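Local coordinates for protein MtVAO615 (Myceliophthora thermophila, PDB 6F72) that binds FAD bicovalently and probably acts as a secreted oxidase whose reduced flavin reacts rapidly with molecular oxygen, its substrate still unknown, at residues I227-G235 / A247-E255. Sequence-based numbering, arbitrary orientation.
Sequences IVGGYTQGG and AADNVLEWE. With FAD (flavin-adenine dinucleotide), chain E.
The carbonyl oxygen of Val228 takes the side-chain amide of Gln233 at 2.9 Å (NE2 to O) and also lies at the edge of the Trp254 indole, near the ring plane, with CZ3 of Trp254 at 3.6 Å from that O. The Gln233 bond is well formed: N-H...O is 161°, the donor sits on a lone pair in the carbonyl plane, and the oxygen lies in the plane of the amide, which fixes how that amide is turned. Gln233 CG packs obliquely on the six-membered ring of the indole, 3.6 Å from Trp254 CH2, while NE2 and OE1 reach on toward the adenine of FAD. The neighbouring Thr232 has OG1 beside its backbone N (chi1 -64°) and gives its hydroxyl proton to Ile227 O at 2.6 Å. This leaves the methyl CG2 anti to the backbone N and facing the strand, where it meets Trp254 CH2 and presses tightly on Val251 CG2, 3.3 Å away. Val251 CG1 in turn lies over one face of the indole, displaced toward its rim.

This is the PCMH-type FAD-binding domain, and helix 227-233 lies between the cofactor and strand 251-257 of the antiparallel sheet. Gly230 N donates to FAD O2P on the cofactor side, and with no side chain on Gly229 or Gly230, the backbone can come right up to the dinucleotide.

Past the helix, Gly235, with positive phi, accepts a bond from Ala248 N at its O, 3.1 Å. Ala247 CB fits between that oxygen and Tyr231, 3.4 Å from CE2 of the ring. Tyr231 bonds through OH to His237 O, and its ring edge carries FAD O2' close to the plane. Trp254 NE1 is hydrogen-bonded to Ser279 OG, just past helix 272-278.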
ATOM      1  N   ILE A 227       5.648  -0.773  -6.480  1.00 21.69           N
ATOM      2  CA  ILE A 227       6.255  -2.019  -5.967  1.00 21.46           C
ATOM      3  C   ILE A 227       7.521  -1.813  -5.128  1.00 21.15           C
ATOM      4  O   ILE A 227       7.730  -2.531  -4.161  1.00 21.05           O
ATOM      5  CB  ILE A 227       6.443  -3.089  -7.084  1.00 21.79           C
ATOM      6  CG1 ILE A 227       6.602  -4.489  -6.482  1.00 21.79           C
ATOM      7  CG2 ILE A 227       7.562  -2.723  -8.066  1.00 21.91           C
ATOM      8  CD1 ILE A 227       6.597  -5.607  -7.507  1.00 22.23           C
ATOM      9  N   VAL A 228       8.326  -0.819  -5.481  1.00 21.00           N
ATOM     10  CA  VAL A 228       9.606  -0.521  -4.819  1.00 20.75           C
ATOM     11  C   VAL A 228       9.402   0.439  -3.635  1.00 20.48           C
ATOM     12  O   VAL A 228      10.276   0.589  -2.776  1.00 20.31           O
ATOM     13  CB  VAL A 228      10.610   0.059  -5.846  1.00 21.10           C
ATOM     14  CG1 VAL A 228      12.027   0.173  -5.269  1.00 21.17           C
ATOM     15  CG2 VAL A 228      10.640  -0.812  -7.103  1.00 21.35           C
ATOM     16  N   GLY A 229       8.234   1.084  -3.597  1.00 20.36           N
ATOM     17  CA  GLY A 229       7.939   2.093  -2.585  1.00 20.28           C
ATOM     18  C   GLY A 229       7.435   1.520  -1.269  1.00 20.07           C
ATOM     19  O   GLY A 229       7.957   0.519  -0.769  1.00 20.01           O
ATOM     20  N   GLY A 230       6.392   2.145  -0.725  1.00 20.09           N
ATOM     21  CA  GLY A 230       5.809   1.756   0.559  1.00 19.88           C
ATOM     22  C   GLY A 230       5.251   0.354   0.573  1.00 19.78           C
ATOM     23  O   GLY A 230       5.133  -0.243   1.644  1.00 19.80           O
ATOM     24  N   TYR A 231       4.908  -0.162  -0.609  1.00 19.73           N
ATOM     25  CA  TYR A 231       4.433  -1.533  -0.784  1.00 19.75           C
ATOM     26  C   TYR A 231       5.423  -2.608  -0.248  1.00 19.63           C
ATOM     27  O   TYR A 231       5.112  -3.317   0.722  1.00 19.66           O
ATOM     28  CB  TYR A 231       4.058  -1.801  -2.253  1.00 19.90           C
ATOM     29  CG  TYR A 231       3.692  -3.246  -2.498  1.00 20.09           C
ATOM     30  CD1 TYR A 231       2.409  -3.728  -2.186  1.00 20.26           C
ATOM     31  CD2 TYR A 231       4.655  -4.161  -2.985  1.00 20.07           C
ATOM     32  CE1 TYR A 231       2.084  -5.068  -2.385  1.00 20.52           C
ATOM     33  CE2 TYR A 231       4.338  -5.487  -3.195  1.00 20.28           C
ATOM     34  CZ  TYR A 231       3.072  -5.948  -2.876  1.00 20.53           C
ATOM     35  OH  TYR A 231       2.776  -7.271  -3.080  1.00 20.78           O
ATOM     36  N   THR A 232       6.610  -2.699  -0.851  1.00 19.50           N
ATOM     37  CA  THR A 232       7.593  -3.687  -0.414  1.00 19.45           C
ATOM     38  C   THR A 232       8.183  -3.263   0.928  1.00 19.39           C
ATOM     39  O   THR A 232       8.364  -4.091   1.804  1.00 19.43           O
ATOM     40  CB  THR A 232       8.698  -3.974  -1.469  1.00 19.46           C
ATOM     41  OG1 THR A 232       8.118  -4.566  -2.638  1.00 19.53           O
ATOM     42  CG2 THR A 232       9.678  -4.958  -0.929  1.00 19.49           C
ATOM     43  N   GLN A 233       8.460  -1.974   1.090  1.00 19.40           N
ATOM     44  CA  GLN A 233       9.074  -1.475   2.326  1.00 19.48           C
ATOM     45  C   GLN A 233       8.222  -1.716   3.577  1.00 19.66           C
ATOM     46  O   GLN A 233       8.763  -1.925   4.666  1.00 19.74           O
ATOM     47  CB  GLN A 233       9.422   0.007   2.181  1.00 19.47           C
ATOM     48  CG  GLN A 233      10.650   0.239   1.288  1.00 19.47           C
ATOM     49  CD  GLN A 233      10.922   1.697   0.987  1.00 19.58           C
ATOM     50  OE1 GLN A 233      11.167   2.490   1.902  1.00 19.68           O
ATOM     51  NE2 GLN A 233      10.943   2.052  -0.308  1.00 19.59           N
ATOM     52  N   GLY A 234       6.900  -1.697   3.413  1.00 19.76           N
ATOM     53  CA  GLY A 234       5.987  -1.953   4.524  1.00 20.10           C
ATOM     54  C   GLY A 234       5.501  -3.391   4.670  1.00 20.35           C
ATOM     55  O   GLY A 234       4.630  -3.675   5.514  1.00 20.67           O
ATOM     56  N   GLY A 235       6.025  -4.297   3.853  1.00 20.36           N
ATOM     57  CA  GLY A 235       5.558  -5.678   3.866  1.00 20.70           C
ATOM     58  C   GLY A 235       5.233  -6.130   2.467  1.00 20.79           C
ATOM     59  O   GLY A 235       6.126  -6.615   1.747  1.00 20.77           O
ATOM     60  N   ALA A 247       6.217  -9.519  -0.346  1.00 20.95           N
ATOM     61  CA  ALA A 247       7.133  -8.708  -1.156  1.00 20.57           C
ATOM     62  C   ALA A 247       8.529  -8.561  -0.523  1.00 20.32           C
ATOM     63  O   ALA A 247       9.537  -8.857  -1.174  1.00 20.40           O
ATOM     64  CB  ALA A 247       6.504  -7.344  -1.426  1.00 20.39           C
ATOM     65  N   ALA A 248       8.571  -8.164   0.754  1.00 20.06           N
ATOM     66  CA  ALA A 248       9.806  -7.900   1.477  1.00 19.90           C
ATOM     67  C   ALA A 248      10.756  -9.129   1.616  1.00 20.14           C
ATOM     68  O   ALA A 248      11.979  -8.954   1.724  1.00 20.14           O
ATOM     69  CB  ALA A 248       9.495  -7.289   2.822  1.00 19.79           C
ATOM     70  N   ASP A 249      10.172 -10.338   1.588  1.00 20.29           N
ATOM     71  CA  ASP A 249      10.882 -11.622   1.591  1.00 20.56           C
ATOM     72  C   ASP A 249      11.711 -11.807   0.334  1.00 20.64           C
ATOM     73  O   ASP A 249      12.738 -12.507   0.353  1.00 20.90           O
ATOM     74  CB  ASP A 249       9.893 -12.785   1.648  1.00 20.83           C
ATOM     75  CG  ASP A 249       9.252 -12.946   2.993  1.00 20.94           C
ATOM     76  OD1 ASP A 249       9.760 -12.397   4.001  1.00 20.84           O
ATOM     77  OD2 ASP A 249       8.227 -13.653   3.040  1.00 21.22           O
ATOM     78  N   ASN A 250      11.238 -11.190  -0.750  1.00 20.40           N
ATOM     79  CA  ASN A 250      11.838 -11.337  -2.064  1.00 20.48           C
ATOM     80  C   ASN A 250      12.862 -10.264  -2.392  1.00 20.30           C
ATOM     81  O   ASN A 250      13.405 -10.269  -3.491  1.00 20.53           O
ATOM     82  CB  ASN A 250      10.756 -11.400  -3.133  1.00 20.51           C
ATOM     83  CG  ASN A 250      10.014 -12.710  -3.106  1.00 20.84           C
ATOM     84  OD1 ASN A 250      10.403 -13.647  -3.781  1.00 21.15           O
ATOM     85  ND2 ASN A 250       8.951 -12.794  -2.288  1.00 20.77           N
ATOM     86  N   VAL A 251      13.141  -9.370  -1.444  1.00 19.98           N
ATOM     87  CA  VAL A 251      14.140  -8.330  -1.646  1.00 19.89           C
ATOM     88  C   VAL A 251      15.549  -8.889  -1.505  1.00 20.15           C
ATOM     89  O   VAL A 251      15.872  -9.598  -0.527  1.00 20.27           O
ATOM     90  CB  VAL A 251      13.957  -7.107  -0.716  1.00 19.64           C
ATOM     91  CG1 VAL A 251      14.950  -6.007  -1.093  1.00 19.71           C
ATOM     92  CG2 VAL A 251      12.562  -6.550  -0.844  1.00 19.41           C
ATOM     93  N   LEU A 252      16.385  -8.570  -2.496  1.00 20.25           N
ATOM     94  CA  LEU A 252      17.795  -8.938  -2.454  1.00 20.55           C
ATOM     95  C   LEU A 252      18.658  -7.756  -2.023  1.00 20.52           C
ATOM     96  O   LEU A 252      19.553  -7.906  -1.198  1.00 20.64           O
ATOM     97  CB  LEU A 252      18.253  -9.511  -3.799  1.00 20.91           C
ATOM     98  CG  LEU A 252      17.474 -10.695  -4.371  1.00 21.01           C
ATOM     99  CD1 LEU A 252      17.881 -10.920  -5.815  1.00 21.43           C
ATOM    100  CD2 LEU A 252      17.704 -11.960  -3.544  1.00 21.27           C
ATOM    101  N   GLU A 253      18.379  -6.583  -2.596  1.00 20.36           N
ATOM    102  CA  GLU A 253      19.178  -5.374  -2.395  1.00 20.49           C
ATOM    103  C   GLU A 253      18.279  -4.168  -2.396  1.00 20.20           C
ATOM    104  O   GLU A 253      17.268  -4.176  -3.084  1.00 20.01           O
ATOM    105  CB  GLU A 253      20.176  -5.200  -3.538  1.00 20.94           C
ATOM    106  CG  GLU A 253      21.248  -6.277  -3.544  1.00 21.40           C
ATOM    107  CD  GLU A 253      22.269  -6.102  -4.648  1.00 21.96           C
ATOM    108  OE1 GLU A 253      22.716  -4.956  -4.874  1.00 22.13           O
ATOM    109  OE2 GLU A 253      22.637  -7.125  -5.258  1.00 22.32           O
ATOM    110  N   TRP A 254      18.666  -3.161  -1.609  1.00 20.25           N
ATOM    111  CA  TRP A 254      18.096  -1.815  -1.648  1.00 20.16           C
ATOM    112  C   TRP A 254      19.230  -0.878  -2.014  1.00 20.57           C
ATOM    113  O   TRP A 254      20.288  -0.910  -1.380  1.00 20.82           O
ATOM    114  CB  TRP A 254      17.567  -1.375  -0.281  1.00 19.95           C
ATOM    115  CG  TRP A 254      16.374  -2.136   0.221  1.00 19.68           C
ATOM    116  CD1 TRP A 254      16.358  -3.078   1.226  1.00 19.64           C
ATOM    117  CD2 TRP A 254      15.028  -2.014  -0.240  1.00 19.45           C
ATOM    118  NE1 TRP A 254      15.078  -3.552   1.410  1.00 19.46           N
ATOM    119  CE2 TRP A 254      14.241  -2.919   0.521  1.00 19.30           C
ATOM    120  CE3 TRP A 254      14.400  -1.234  -1.239  1.00 19.41           C
ATOM    121  CZ2 TRP A 254      12.863  -3.060   0.323  1.00 19.14           C
ATOM    122  CZ3 TRP A 254      13.033  -1.388  -1.442  1.00 19.22           C
ATOM    123  CH2 TRP A 254      12.278  -2.286  -0.659  1.00 19.08           C
ATOM    124  N   GLU A 255      18.994  -0.040  -3.020  1.00 20.68           N
ATOM    125  CA  GLU A 255      19.881   1.066  -3.323  1.00 21.12           C
ATOM    126  C   GLU A 255      19.218   2.334  -2.792  1.00 20.96           C
ATOM    127  O   GLU A 255      18.052   2.588  -3.067  1.00 20.64           O
ATOM    128  CB  GLU A 255      20.125   1.143  -4.825  1.00 21.51           C
ATOM    129  CG  GLU A 255      21.033   2.289  -5.251  1.00 22.04           C
ATOM    130  CD  GLU A 255      20.910   2.630  -6.719  1.00 22.39           C
ATOM    131  OE1 GLU A 255      20.140   1.960  -7.444  1.00 22.17           O
ATOM    132  OE2 GLU A 255      21.596   3.586  -7.154  1.00 22.99           O
TER
HETATM  133  PA  FAD E 601       3.312   6.287  -1.734  1.00 27.71           P
HETATM  134  O1A FAD E 601       2.163   6.960  -1.028  1.00 29.18           O
HETATM  135  O2A FAD E 601       3.989   7.084  -2.814  1.00 28.96           O
HETATM  136  O5B FAD E 601       4.386   5.838  -0.627  1.00 27.29           O
HETATM  137  C5B FAD E 601       3.995   5.235   0.607  1.00 25.55           C
HETATM  138  C4B FAD E 601       5.039   5.460   1.694  1.00 24.27           C
HETATM  139  O4B FAD E 601       6.303   4.957   1.258  1.00 24.31           O
HETATM  140  C3B FAD E 601       5.268   6.915   2.056  1.00 23.62           C
HETATM  141  O3B FAD E 601       5.537   6.955   3.464  1.00 22.80           O
HETATM  142  C2B FAD E 601       6.519   7.314   1.292  1.00 23.16           C
HETATM  143  O2B FAD E 601       7.259   8.331   1.971  1.00 22.94           O
HETATM  144  C1B FAD E 601       7.288   6.004   1.233  1.00 23.87           C
HETATM  145  N9A FAD E 601       8.104   5.819   0.009  1.00 23.54           N
HETATM  146  C8A FAD E 601       7.632   5.468  -1.206  1.00 23.37           C
HETATM  147  N7A FAD E 601       8.648   5.342  -2.097  1.00 23.09           N
HETATM  148  C5A FAD E 601       9.790   5.607  -1.442  1.00 23.16           C
HETATM  149  C6A FAD E 601      11.227   5.652  -1.793  1.00 22.71           C
HETATM  150  N6A FAD E 601      11.615   5.389  -3.060  1.00 22.98           N
HETATM  151  N1A FAD E 601      12.112   5.976  -0.822  1.00 22.39           N
HETATM  152  C2A FAD E 601      11.729   6.248   0.444  1.00 23.03           C
HETATM  153  N3A FAD E 601      10.430   6.217   0.836  1.00 23.47           N
HETATM  154  C4A FAD E 601       9.435   5.910  -0.047  1.00 23.16           C
HETATM  155  N1  FAD E 601      -0.988  -3.255  -0.348  1.00 30.38           N
HETATM  156  C2  FAD E 601      -0.868  -4.606  -0.322  1.00 30.63           C
HETATM  157  O2  FAD E 601      -0.069  -5.130   0.490  1.00 30.15           O
HETATM  158  N3  FAD E 601      -1.588  -5.400  -1.145  1.00 31.27           N
HETATM  159  C4  FAD E 601      -2.477  -4.935  -2.037  1.00 30.35           C
HETATM  160  O4  FAD E 601      -3.123  -5.710  -2.778  1.00 30.68           O
HETATM  161  C4X FAD E 601      -2.654  -3.468  -2.131  1.00 29.87           C
HETATM  162  N5  FAD E 601      -3.516  -2.914  -3.010  1.00 29.64           N
HETATM  163  C5X FAD E 601      -3.682  -1.562  -3.091  1.00 28.29           C
HETATM  164  C6  FAD E 601      -4.586  -1.003  -4.020  1.00 25.79           C
HETATM  165  C7  FAD E 601      -4.732   0.400  -4.083  1.00 25.45           C
HETATM  166  C7M FAD E 601      -5.716   0.980  -5.083  1.00 26.35           C
HETATM  167  C8  FAD E 601      -3.922   1.294  -3.177  1.00 24.56           C
HETATM  168  C8M FAD E 601      -3.935   2.814  -3.235  1.00 20.20           C
HETATM  169  C9  FAD E 601      -3.036   0.720  -2.271  1.00 26.36           C
HETATM  170  C9A FAD E 601      -2.883  -0.667  -2.187  1.00 27.54           C
HETATM  171  N10 FAD E 601      -1.961  -1.232  -1.273  1.00 28.38           N
HETATM  172  C10 FAD E 601      -1.837  -2.636  -1.209  1.00 29.56           C
HETATM  173  C1' FAD E 601      -1.219  -0.370  -0.357  1.00 27.94           C
HETATM  174  C2' FAD E 601       0.237  -0.121  -0.615  1.00 27.79           C
HETATM  175  O2' FAD E 601       0.948  -1.305  -0.261  1.00 29.04           O
HETATM  176  C3' FAD E 601       0.615   1.033   0.307  1.00 26.83           C
HETATM  177  O3' FAD E 601      -0.327   2.121   0.187  1.00 27.33           O
HETATM  178  C4' FAD E 601       2.024   1.528   0.023  1.00 25.74           C
HETATM  179  O4' FAD E 601       2.425   2.434   1.053  1.00 24.49           O
HETATM  180  C5' FAD E 601       2.136   2.155  -1.368  1.00 26.27           C
HETATM  181  O5' FAD E 601       3.426   2.705  -1.584  1.00 27.08           O
HETATM  182  P   FAD E 601       3.669   3.681  -2.837  1.00 26.78           P
HETATM  183  O1P FAD E 601       3.092   3.040  -4.066  1.00 24.13           O
HETATM  184  O2P FAD E 601       5.123   4.083  -2.755  1.00 27.14           O
HETATM  185  O3P FAD E 601       2.758   4.952  -2.433  1.00 27.06           O